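Side-chain contacts in peptide-binding protein (Photobacterium damsela subsp. piscicida, PDB 6SQX), which cleaves the peptidoglycan of potentially competing bacteria, as a secreted NlpC/P60 endopeptidase probably of the cysteine type: residues F77-N82 / L91-D96; R99-R104 / R152-S157. All blocks are in the same frame, centred on the assembly; numbering follows the deposited sequence. Where two conformers were deposited one is given.

Contact 1: residues F77-N82 / L91-D96; sequences FYYVPN and LKLEND
F77, on strand 76-78, and L93, early in helix 90-102, mark the closest backbone approach, with their CA atoms 9.4 Å apart. No hydrogen bond crosses that distance; side chains bridge it. Both CA-CB bonds aim at the other segment. With CG of F77 anti to the backbone N (chi1 165°), the ring projects to the helix, and L93 meets it at roughly a right angle. The touch is light: CD2 of F77 lies 4.2 Å from CD1 of L93. That same methyl also takes the end of Y79, whose OH stands 4.5 Å from it, so one leucine branch serves two aromatic residues.

The two aromatic residues also meet each other: CE2 of F77 sits 3.4 Å above the plane of the Y79 ring, out toward its rim, and CE1 of Y79 lies in plane at the edge of the F77 ring. The Y79 backbone N lies above one face of F77, toward the rim. The ring of Y345 stacks on Y79. On the helix itself, K92 NZ makes a salt bridge to D96 OD2 (2.9 Å) one turn on, OD2 receiving it on its syn lone pair.

This is a β-hairpin, strands 76-78 and 87-89, running straight into a helix that leads away from it, the two joined here by L93, with L207 of strand 206-211 of the SH3b1 region packed on F77 and L93.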
ATOM      1  N   PHE A  77     -12.839   8.463 -11.111  1.00 22.20           N
ATOM      2  CA  PHE A  77     -11.868   7.637 -10.398  1.00 21.29           C
ATOM      3  C   PHE A  77     -12.538   6.976  -9.200  1.00 21.72           C
ATOM      4  O   PHE A  77     -13.205   7.651  -8.408  1.00 22.12           O
ATOM      5  CB  PHE A  77     -10.651   8.466  -9.936  1.00 20.90           C
ATOM      6  CG  PHE A  77      -9.815   7.767  -8.900  1.00 19.97           C
ATOM      7  CD1 PHE A  77      -9.054   6.635  -9.232  1.00 20.26           C
ATOM      8  CD2 PHE A  77      -9.818   8.217  -7.591  1.00 21.13           C
ATOM      9  CE1 PHE A  77      -8.281   5.968  -8.257  1.00 20.91           C
ATOM     10  CE2 PHE A  77      -9.055   7.540  -6.612  1.00 21.45           C
ATOM     11  CZ  PHE A  77      -8.306   6.413  -6.960  1.00 21.29           C
ATOM     12  N   TYR A  78     -12.350   5.667  -9.059  1.00 21.26           N
ATOM     13  CA  TYR A  78     -12.917   4.878  -7.966  1.00 20.86           C
ATOM     14  C   TYR A  78     -11.810   4.400  -7.034  1.00 20.57           C
ATOM     15  O   TYR A  78     -10.890   3.734  -7.490  1.00 20.91           O
ATOM     16  CB  TYR A  78     -13.609   3.633  -8.531  1.00 21.68           C
ATOM     17  CG  TYR A  78     -14.841   3.974  -9.330  1.00 23.83           C
ATOM     18  CD1 TYR A  78     -14.739   4.464 -10.643  1.00 25.66           C
ATOM     19  CD2 TYR A  78     -16.114   3.822  -8.774  1.00 24.84           C
ATOM     20  CE1 TYR A  78     -15.897   4.813 -11.379  1.00 27.00           C
ATOM     21  CE2 TYR A  78     -17.271   4.139  -9.503  1.00 26.81           C
ATOM     22  CZ  TYR A  78     -17.157   4.654 -10.784  1.00 27.54           C
ATOM     23  OH  TYR A  78     -18.297   4.977 -11.499  1.00 29.89           O
ATOM     24  N   TYR A  79     -11.938   4.643  -5.726  1.00 19.80           N
ATOM     25  CA  TYR A  79     -11.029   3.925  -4.816  1.00 19.74           C
ATOM     26  C   TYR A  79     -11.288   2.431  -4.839  1.00 19.33           C
ATOM     27  O   TYR A  79     -10.365   1.643  -4.576  1.00 20.66           O
ATOM     28  CB  TYR A  79     -11.171   4.445  -3.374  1.00 22.12           C
ATOM     29  CG  TYR A  79     -10.677   5.843  -3.246  1.00 24.21           C
ATOM     30  CD1 TYR A  79      -9.309   6.126  -3.262  1.00 26.85           C
ATOM     31  CD2 TYR A  79     -11.574   6.912  -3.117  1.00 26.96           C
ATOM     32  CE1 TYR A  79      -8.842   7.429  -3.182  1.00 28.40           C
ATOM     33  CE2 TYR A  79     -11.106   8.232  -3.006  1.00 28.17           C
ATOM     34  CZ  TYR A  79      -9.728   8.478  -3.031  1.00 29.96           C
ATOM     35  OH  TYR A  79      -9.232   9.762  -2.961  1.00 34.11           O
ATOM     36  N   VAL A  80     -12.520   2.003  -5.096  1.00 20.12           N
ATOM     37  CA  VAL A  80     -12.880   0.597  -5.232  1.00 19.93           C
ATOM     38  C   VAL A  80     -13.636   0.466  -6.553  1.00 19.71           C
ATOM     39  O   VAL A  80     -14.805   0.895  -6.638  1.00 20.78           O
ATOM     40  CB  VAL A  80     -13.730   0.134  -4.032  1.00 21.71           C
ATOM     41  CG1 VAL A  80     -14.203  -1.333  -4.216  1.00 22.47           C
ATOM     42  CG2 VAL A  80     -12.923   0.322  -2.726  1.00 21.88           C
ATOM     43  N   PRO A  81     -13.017  -0.031  -7.621  1.00 20.59           N
ATOM     44  CA  PRO A  81     -13.686  -0.070  -8.935  1.00 21.54           C
ATOM     45  C   PRO A  81     -15.070  -0.680  -8.824  1.00 23.62           C
ATOM     46  O   PRO A  81     -15.296  -1.659  -8.112  1.00 24.40           O
ATOM     47  CB  PRO A  81     -12.746  -0.952  -9.778  1.00 21.27           C
ATOM     48  CG  PRO A  81     -11.408  -0.633  -9.234  1.00 20.71           C
ATOM     49  CD  PRO A  81     -11.610  -0.471  -7.699  1.00 20.70           C
ATOM     50  N   ASN A  82     -16.022  -0.040  -9.499  1.00 25.23           N
ATOM     51  CA  ASN A  82     -17.424  -0.453  -9.609  1.00 28.65           C
ATOM     52  C   ASN A  82     -18.235  -0.237  -8.347  1.00 27.75           C
ATOM     53  O   ASN A  82     -19.454  -0.493  -8.372  1.00 32.64           O
ATOM     54  CB  ASN A  82     -17.616  -1.904 -10.083  1.00 30.88           C
ATOM     55  CG  ASN A  82     -17.091  -2.136 -11.482  1.00 30.60           C
ATOM     56  OD1 ASN A  82     -16.355  -3.124 -11.752  1.00 33.22           O
ATOM     57  ND2 ASN A  82     -17.449  -1.234 -12.395  1.00 29.91           N
ATOM     58  N   LEU A  91     -11.191  15.816 -12.190  1.00 24.34           N
ATOM     59  CA  LEU A  91     -10.844  17.230 -12.293  1.00 25.10           C
ATOM     60  C   LEU A  91     -11.092  17.952 -10.967  1.00 26.51           C
ATOM     61  O   LEU A  91     -10.275  18.785 -10.537  1.00 27.24           O
ATOM     62  CB  LEU A  91     -11.625  17.874 -13.440  1.00 25.91           C
ATOM     63  CG  LEU A  91     -11.357  19.359 -13.747  1.00 26.81           C
ATOM     64  CD1 LEU A  91      -9.849  19.573 -14.007  1.00 29.26           C
ATOM     65  CD2 LEU A  91     -12.214  19.775 -14.950  1.00 28.75           C
ATOM     66  N   LYS A  92     -12.184  17.609 -10.277  1.00 25.88           N
ATOM     67  CA  LYS A  92     -12.433  18.190  -8.952  1.00 27.13           C
ATOM     68  C   LYS A  92     -11.300  17.848  -7.987  1.00 27.15           C
ATOM     69  O   LYS A  92     -10.803  18.718  -7.258  1.00 28.50           O
ATOM     70  CB  LYS A  92     -13.780  17.710  -8.399  1.00 27.99           C
ATOM     71  CG  LYS A  92     -14.077  18.181  -6.979  1.00 32.08           C
ATOM     72  CD  LYS A  92     -15.338  17.509  -6.423  1.00 38.11           C
ATOM     73  CE  LYS A  92     -15.820  18.175  -5.136  1.00 43.06           C
ATOM     74  NZ  LYS A  92     -14.771  18.303  -4.082  1.00 44.40           N
ATOM     75  N   LEU A  93     -10.884  16.571  -7.959  1.00 25.34           N
ATOM     76  CA  LEU A  93      -9.794  16.175  -7.059  1.00 23.80           C
ATOM     77  C   LEU A  93      -8.512  16.934  -7.377  1.00 23.97           C
ATOM     78  O   LEU A  93      -7.766  17.310  -6.467  1.00 24.31           O
ATOM     79  CB  LEU A  93      -9.560  14.661  -7.122  1.00 25.48           C
ATOM     80  CG  LEU A  93     -10.584  13.728  -6.456  1.00 27.72           C
ATOM     81  CD1 LEU A  93     -10.157  12.240  -6.576  1.00 28.38           C
ATOM     82  CD2 LEU A  93     -10.852  14.067  -4.988  1.00 29.79           C
ATOM     83  N   GLU A  94      -8.213  17.127  -8.663  1.00 23.54           N
ATOM     84  CA  GLU A  94      -7.018  17.870  -9.037  1.00 24.97           C
ATOM     85  C   GLU A  94      -7.090  19.305  -8.560  1.00 26.13           C
ATOM     86  O   GLU A  94      -6.133  19.829  -7.976  1.00 26.73           O
ATOM     87  CB  GLU A  94      -6.806  17.809 -10.545  1.00 25.88           C
ATOM     88  CG  GLU A  94      -6.477  16.387 -11.031  1.00 26.18           C
ATOM     89  CD  GLU A  94      -5.205  15.848 -10.402  1.00 25.27           C
ATOM     90  OE1 GLU A  94      -4.139  16.469 -10.635  1.00 24.98           O
ATOM     91  OE2 GLU A  94      -5.302  14.821  -9.689  1.00 26.19           O
ATOM     92  N   ASN A  95      -8.224  19.953  -8.793  1.00 28.21           N
ATOM     93  CA  ASN A  95      -8.388  21.333  -8.327  1.00 28.62           C
ATOM     94  C   ASN A  95      -8.341  21.423  -6.805  1.00 29.68           C
ATOM     95  O   ASN A  95      -7.757  22.365  -6.252  1.00 29.93           O
ATOM     96  CB  ASN A  95      -9.688  21.938  -8.868  1.00 30.54           C
ATOM     97  CG  ASN A  95      -9.586  22.313 -10.335  1.00 34.42           C
ATOM     98  OD1 ASN A  95      -8.631  22.970 -10.758  1.00 35.57           O
ATOM     99  ND2 ASN A  95     -10.573  21.909 -11.114  1.00 37.35           N
ATOM    100  N   ASP A  96      -8.951  20.449  -6.112  1.00 28.66           N
ATOM    101  CA  ASP A  96      -8.887  20.405  -4.653  1.00 29.05           C
ATOM    102  C   ASP A  96      -7.450  20.289  -4.161  1.00 28.25           C
ATOM    103  O   ASP A  96      -7.095  20.884  -3.137  1.00 30.38           O
ATOM    104  CB  ASP A  96      -9.690  19.222  -4.108  1.00 31.73           C
ATOM    105  CG  ASP A  96     -11.196  19.410  -4.226  1.00 36.38           C
ATOM    106  OD1 ASP A  96     -11.657  20.509  -4.574  1.00 36.43           O
ATOM    107  OD2 ASP A  96     -11.907  18.435  -3.953  1.00 39.42           O
TER

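Contact 2: residues R99-R104 / R152-S157; sequences RYYKER and RSLPTS. With EDO (1,2-ethanediol), chain H; EDO (1,2-ethanediol), chain U.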
ATOM      1  N   ARG A  99      -5.646  23.657  -4.548  1.00 30.65           N
ATOM      2  CA  ARG A  99      -6.130  24.573  -3.519  1.00 33.37           C
ATOM      3  C   ARG A  99      -5.563  24.226  -2.148  1.00 32.24           C
ATOM      4  O   ARG A  99      -5.228  25.123  -1.353  1.00 33.12           O
ATOM      5  CB  ARG A  99      -7.663  24.559  -3.502  1.00 35.89           C
ATOM      6  CG  ARG A  99      -8.313  25.639  -2.648  1.00 39.07           C
ATOM      7  CD  ARG A  99      -9.828  25.711  -2.879  1.00 43.66           C
ATOM      8  NE  ARG A  99     -10.522  24.488  -2.488  1.00 47.71           N
ATOM      9  CZ  ARG A  99     -10.990  23.577  -3.344  1.00 49.76           C
ATOM     10  NH1 ARG A  99     -11.598  22.495  -2.878  1.00 50.70           N
ATOM     11  NH2 ARG A  99     -10.871  23.749  -4.659  1.00 49.53           N
ATOM     12  N   TYR A 100      -5.476  22.932  -1.843  1.00 29.60           N
ATOM     13  CA  TYR A 100      -5.009  22.509  -0.529  1.00 29.14           C
ATOM     14  C   TYR A 100      -3.597  23.013  -0.262  1.00 29.85           C
ATOM     15  O   TYR A 100      -3.299  23.493   0.839  1.00 30.84           O
ATOM     16  CB  TYR A 100      -5.044  20.989  -0.448  1.00 28.00           C
ATOM     17  CG  TYR A 100      -4.703  20.458   0.910  1.00 27.89           C
ATOM     18  CD1 TYR A 100      -5.685  20.244   1.864  1.00 29.81           C
ATOM     19  CD2 TYR A 100      -3.390  20.133   1.233  1.00 27.11           C
ATOM     20  CE1 TYR A 100      -5.360  19.732   3.125  1.00 31.21           C
ATOM     21  CE2 TYR A 100      -3.056  19.639   2.481  1.00 29.39           C
ATOM     22  CZ  TYR A 100      -4.035  19.429   3.423  1.00 30.67           C
ATOM     23  OH  TYR A 100      -3.674  18.936   4.659  1.00 34.43           O
ATOM     24  N   TYR A 101      -2.705  22.907  -1.255  1.00 29.31           N
ATOM     25  CA  TYR A 101      -1.321  23.327  -1.045  1.00 28.49           C
ATOM     26  C   TYR A 101      -1.093  24.814  -1.275  1.00 30.48           C
ATOM     27  O   TYR A 101      -0.170  25.388  -0.676  1.00 30.88           O
ATOM     28  CB  TYR A 101      -0.375  22.471  -1.886  1.00 27.17           C
ATOM     29  CG  TYR A 101      -0.368  21.076  -1.331  1.00 26.28           C
ATOM     30  CD1 TYR A 101       0.244  20.820  -0.103  1.00 26.81           C
ATOM     31  CD2 TYR A 101      -0.988  20.007  -2.002  1.00 26.77           C
ATOM     32  CE1 TYR A 101       0.244  19.549   0.443  1.00 25.46           C
ATOM     33  CE2 TYR A 101      -0.989  18.707  -1.457  1.00 25.80           C
ATOM     34  CZ  TYR A 101      -0.377  18.493  -0.222  1.00 24.86           C
ATOM     35  OH  TYR A 101      -0.389  17.237   0.330  1.00 26.04           O
ATOM     36  N   LYS A 102      -1.932  25.471  -2.087  1.00 32.16           N
ATOM     37  CA  LYS A 102      -1.822  26.918  -2.215  1.00 35.33           C
ATOM     38  C   LYS A 102      -2.069  27.598  -0.875  1.00 37.56           C
ATOM     39  O   LYS A 102      -1.434  28.605  -0.566  1.00 41.68           O
ATOM     40  CB  LYS A 102      -2.797  27.447  -3.262  1.00 37.77           C
ATOM     41  CG  LYS A 102      -2.260  27.424  -4.688  1.00 43.64           C
ATOM     42  CD  LYS A 102      -2.898  28.543  -5.519  1.00 47.85           C
ATOM     43  CE  LYS A 102      -2.913  28.240  -7.024  1.00 50.55           C
ATOM     44  NZ  LYS A 102      -1.566  28.066  -7.636  1.00 50.72           N
ATOM     45  N   GLU A 103      -2.939  27.019  -0.054  1.00 38.73           N
ATOM     46  CA  GLU A 103      -3.382  27.579   1.215  1.00 41.53           C
ATOM     47  C   GLU A 103      -2.451  27.268   2.380  1.00 41.23           C
ATOM     48  O   GLU A 103      -2.765  27.656   3.512  1.00 41.85           O
ATOM     49  CB  GLU A 103      -4.787  27.050   1.544  1.00 46.10           C
ATOM     50  CG  GLU A 103      -5.878  27.558   0.599  1.00 50.78           C
ATOM     51  CD  GLU A 103      -7.244  26.985   0.913  1.00 54.94           C
ATOM     52  OE1 GLU A 103      -7.343  26.093   1.791  1.00 56.56           O
ATOM     53  OE2 GLU A 103      -8.223  27.425   0.267  1.00 56.76           O
ATOM     54  N   ARG A 104      -1.332  26.573   2.155  1.00 39.86           N
ATOM     55  CA  ARG A 104      -0.505  26.110   3.260  1.00 39.02           C
ATOM     56  C   ARG A 104       0.953  26.503   3.091  1.00 38.30           C
ATOM     57  O   ARG A 104       1.435  26.760   1.987  1.00 42.40           O
ATOM     58  CB  ARG A 104      -0.586  24.599   3.439  1.00 37.63           C
ATOM     59  CG  ARG A 104      -1.806  24.176   4.187  1.00 39.26           C
ATOM     60  CD  ARG A 104      -2.046  22.676   4.038  1.00 41.39           C
ATOM     61  NE  ARG A 104      -3.193  22.275   4.854  1.00 43.23           N
ATOM     62  CZ  ARG A 104      -4.458  22.511   4.518  1.00 45.04           C
ATOM     63  NH1 ARG A 104      -4.731  23.149   3.387  1.00 42.79           N
ATOM     64  NH2 ARG A 104      -5.449  22.113   5.314  1.00 48.06           N
ATOM     65  N   ARG A 152       2.492  10.696  -7.239  1.00 18.78           N
ATOM     66  CA  ARG A 152       2.548  11.983  -6.556  1.00 19.06           C
ATOM     67  C   ARG A 152       1.207  12.717  -6.708  1.00 19.40           C
ATOM     68  O   ARG A 152       0.566  12.645  -7.764  1.00 20.29           O
ATOM     69  CB  ARG A 152       3.652  12.876  -7.213  1.00 19.33           C
ATOM     70  CG  ARG A 152       5.052  12.181  -7.375  1.00 19.61           C
ATOM     71  CD  ARG A 152       5.743  11.932  -6.017  1.00 20.49           C
ATOM     72  NE  ARG A 152       6.213  13.202  -5.461  1.00 19.64           N
ATOM     73  CZ  ARG A 152       6.604  13.388  -4.207  1.00 19.52           C
ATOM     74  NH1 ARG A 152       6.551  12.350  -3.362  1.00 19.77           N
ATOM     75  NH2 ARG A 152       7.032  14.593  -3.810  1.00 20.89           N
ATOM     76  N   SER A 153       0.805  13.466  -5.680  1.00 18.93           N
ATOM     77  CA  SER A 153      -0.481  14.149  -5.798  1.00 20.13           C
ATOM     78  C   SER A 153      -0.421  15.353  -6.726  1.00 20.64           C
ATOM     79  O   SER A 153      -1.475  15.803  -7.199  1.00 20.85           O
ATOM     80  CB  SER A 153      -0.972  14.562  -4.427  1.00 21.09           C
ATOM     81  OG  SER A 153      -0.174  15.583  -3.867  1.00 21.61           O
ATOM     82  N   LEU A 154       0.755  15.927  -6.953  1.00 21.17           N
ATOM     83  CA  LEU A 154       1.033  17.020  -7.872  1.00 22.21           C
ATOM     84  C   LEU A 154       2.252  16.608  -8.678  1.00 21.99           C
ATOM     85  O   LEU A 154       3.066  15.815  -8.192  1.00 21.60           O
ATOM     86  CB  LEU A 154       1.402  18.289  -7.091  1.00 24.35           C
ATOM     87  CG  LEU A 154       0.278  18.908  -6.260  1.00 25.47           C
ATOM     88  CD1 LEU A 154       0.841  20.053  -5.422  1.00 26.93           C
ATOM     89  CD2 LEU A 154      -0.852  19.403  -7.192  1.00 24.45           C
ATOM     90  N   PRO A 155       2.419  17.133  -9.883  1.00 21.92           N
ATOM     91  CA  PRO A 155       3.563  16.691 -10.728  1.00 21.51           C
ATOM     92  C   PRO A 155       4.865  17.356 -10.309  1.00 22.11           C
ATOM     93  O   PRO A 155       5.353  18.313 -10.930  1.00 24.11           O
ATOM     94  CB  PRO A 155       3.130  17.111 -12.135  1.00 21.87           C
ATOM     95  CG  PRO A 155       2.210  18.305 -11.902  1.00 23.37           C
ATOM     96  CD  PRO A 155       1.439  17.931 -10.644  1.00 22.99           C
ATOM     97  N   THR A 156       5.437  16.824  -9.225  1.00 21.36           N
ATOM     98  CA  THR A 156       6.687  17.350  -8.692  1.00 21.58           C
ATOM     99  C   THR A 156       7.327  16.281  -7.831  1.00 21.50           C
ATOM    100  O   THR A 156       6.629  15.499  -7.169  1.00 22.08           O
ATOM    101  CB  THR A 156       6.479  18.625  -7.842  1.00 23.00           C
ATOM    102  OG1 THR A 156       7.742  19.141  -7.367  1.00 23.88           O
ATOM    103  CG2 THR A 156       5.573  18.350  -6.648  1.00 22.46           C
ATOM    104  N   SER A 157       8.657  16.239  -7.889  1.00 21.21           N
ATOM    105  CA  SER A 157       9.434  15.412  -6.981  0.56 22.59           C
ATOM    106  C   SER A 157       9.752  16.133  -5.683  1.00 22.48           C
ATOM    107  O   SER A 157      10.296  15.512  -4.757  1.00 24.64           O
ATOM    108  CB  SER A 157      10.725  14.942  -7.655  0.56 26.02           C
ATOM    109  OG  SER A 157      11.485  16.050  -8.097  0.56 27.74           O
TER
HETATM  110  C1  EDO H 506      -0.358  18.197   5.266  1.00 30.04           C
HETATM  111  O1  EDO H 506      -1.109  19.421   5.383  1.00 37.20           O
HETATM  112  C2  EDO H 506      -0.814  17.207   6.326  1.00 31.82           C
HETATM  113  O2  EDO H 506      -0.614  17.805   7.630  1.00 29.88           O
HETATM  114  C1  EDO U 519      -2.351  13.995   2.766  1.00 42.84           C
HETATM  115  O1  EDO U 519      -2.527  12.931   3.703  1.00 52.84           O
HETATM  116  C2  EDO U 519      -2.729  15.324   3.401  1.00 48.25           C
HETATM  117  O2  EDO U 519      -3.003  16.257   2.352  1.00 66.45           O
HETATM  118  O   HOH W   1      -1.165  15.289  -1.269  1.00 22.46           O
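Y101 presents one face to Y100, whose CD2 lies 3.6 Å above the centre of its ring, and its edge to a water lying in the ring plane. Y100 in turn meets CD1 of Y101 at its own edge and carries R104 on a face, NH1 being 3.4 Å above the ring centre. Seen from the arginine, CE1 of Y100 stands over the centre of one guanidinium face. The guanidinium is thus laid over the tyrosine, and a hydrogen bond from NH1 back to Y100 O, bent to 144° at the hydrogen and tilted out of the carbonyl plane, helps to hold it there.

Across the contact, Y101 CD2 reaches L154 CD1 at 3.9 Å, the two side chains set at a slant. Chi1 of -69° places the Y101 ring beside its own backbone N, on the side of the loop. F160 meets this ring at a steep inclination, and M126 of helix 118-126 packs on L154. The segment 152-157 leaves strand 149-152 for the long loop before strand 177-181, probably the counterpart of the RT loop of SH3 domains, so the last turn of helix 90-102 rests on the SH3b1 part of the chain.

The polar link is indirect. One water lies 2.6 Å from Y101 OH and 2.8 Å from S153 OG, joining two hydroxyls that do not bond each other. The loop has its own brace: R152 NE donates to T156 O at 2.9 Å, almost straight (170°) and in the carbonyl plane, across the inverse gamma turn centred on P155. D174 and Q177 take the other guanidinium nitrogens of R152. The ethanediol of chain H, probably from the crystallisation liquor, hydrogen-bonds Y100 OH through O1 (2.7 Å).

Both contacts use helix 90-102, contact 1 near its start and contact 2 at its end, with centres about 16 Å apart. Contact 1 is partly buried and rests on van der Waals contact alone across the gap, with no hydrogen bond, joining the helix to the hairpin that precedes it. Contact 2 is the more buried: its touching residues include two buried ones, and it ties the helix to a loop 48 residues further on, mixing an apolar touch with a water bridge. The salt bridge between D96 and R99 joins residues 91-96 and 99-104. Strand 206-211 borders both, through L207 in contact 1 and through W209, which pairs with the backbone of R152, in contact 2.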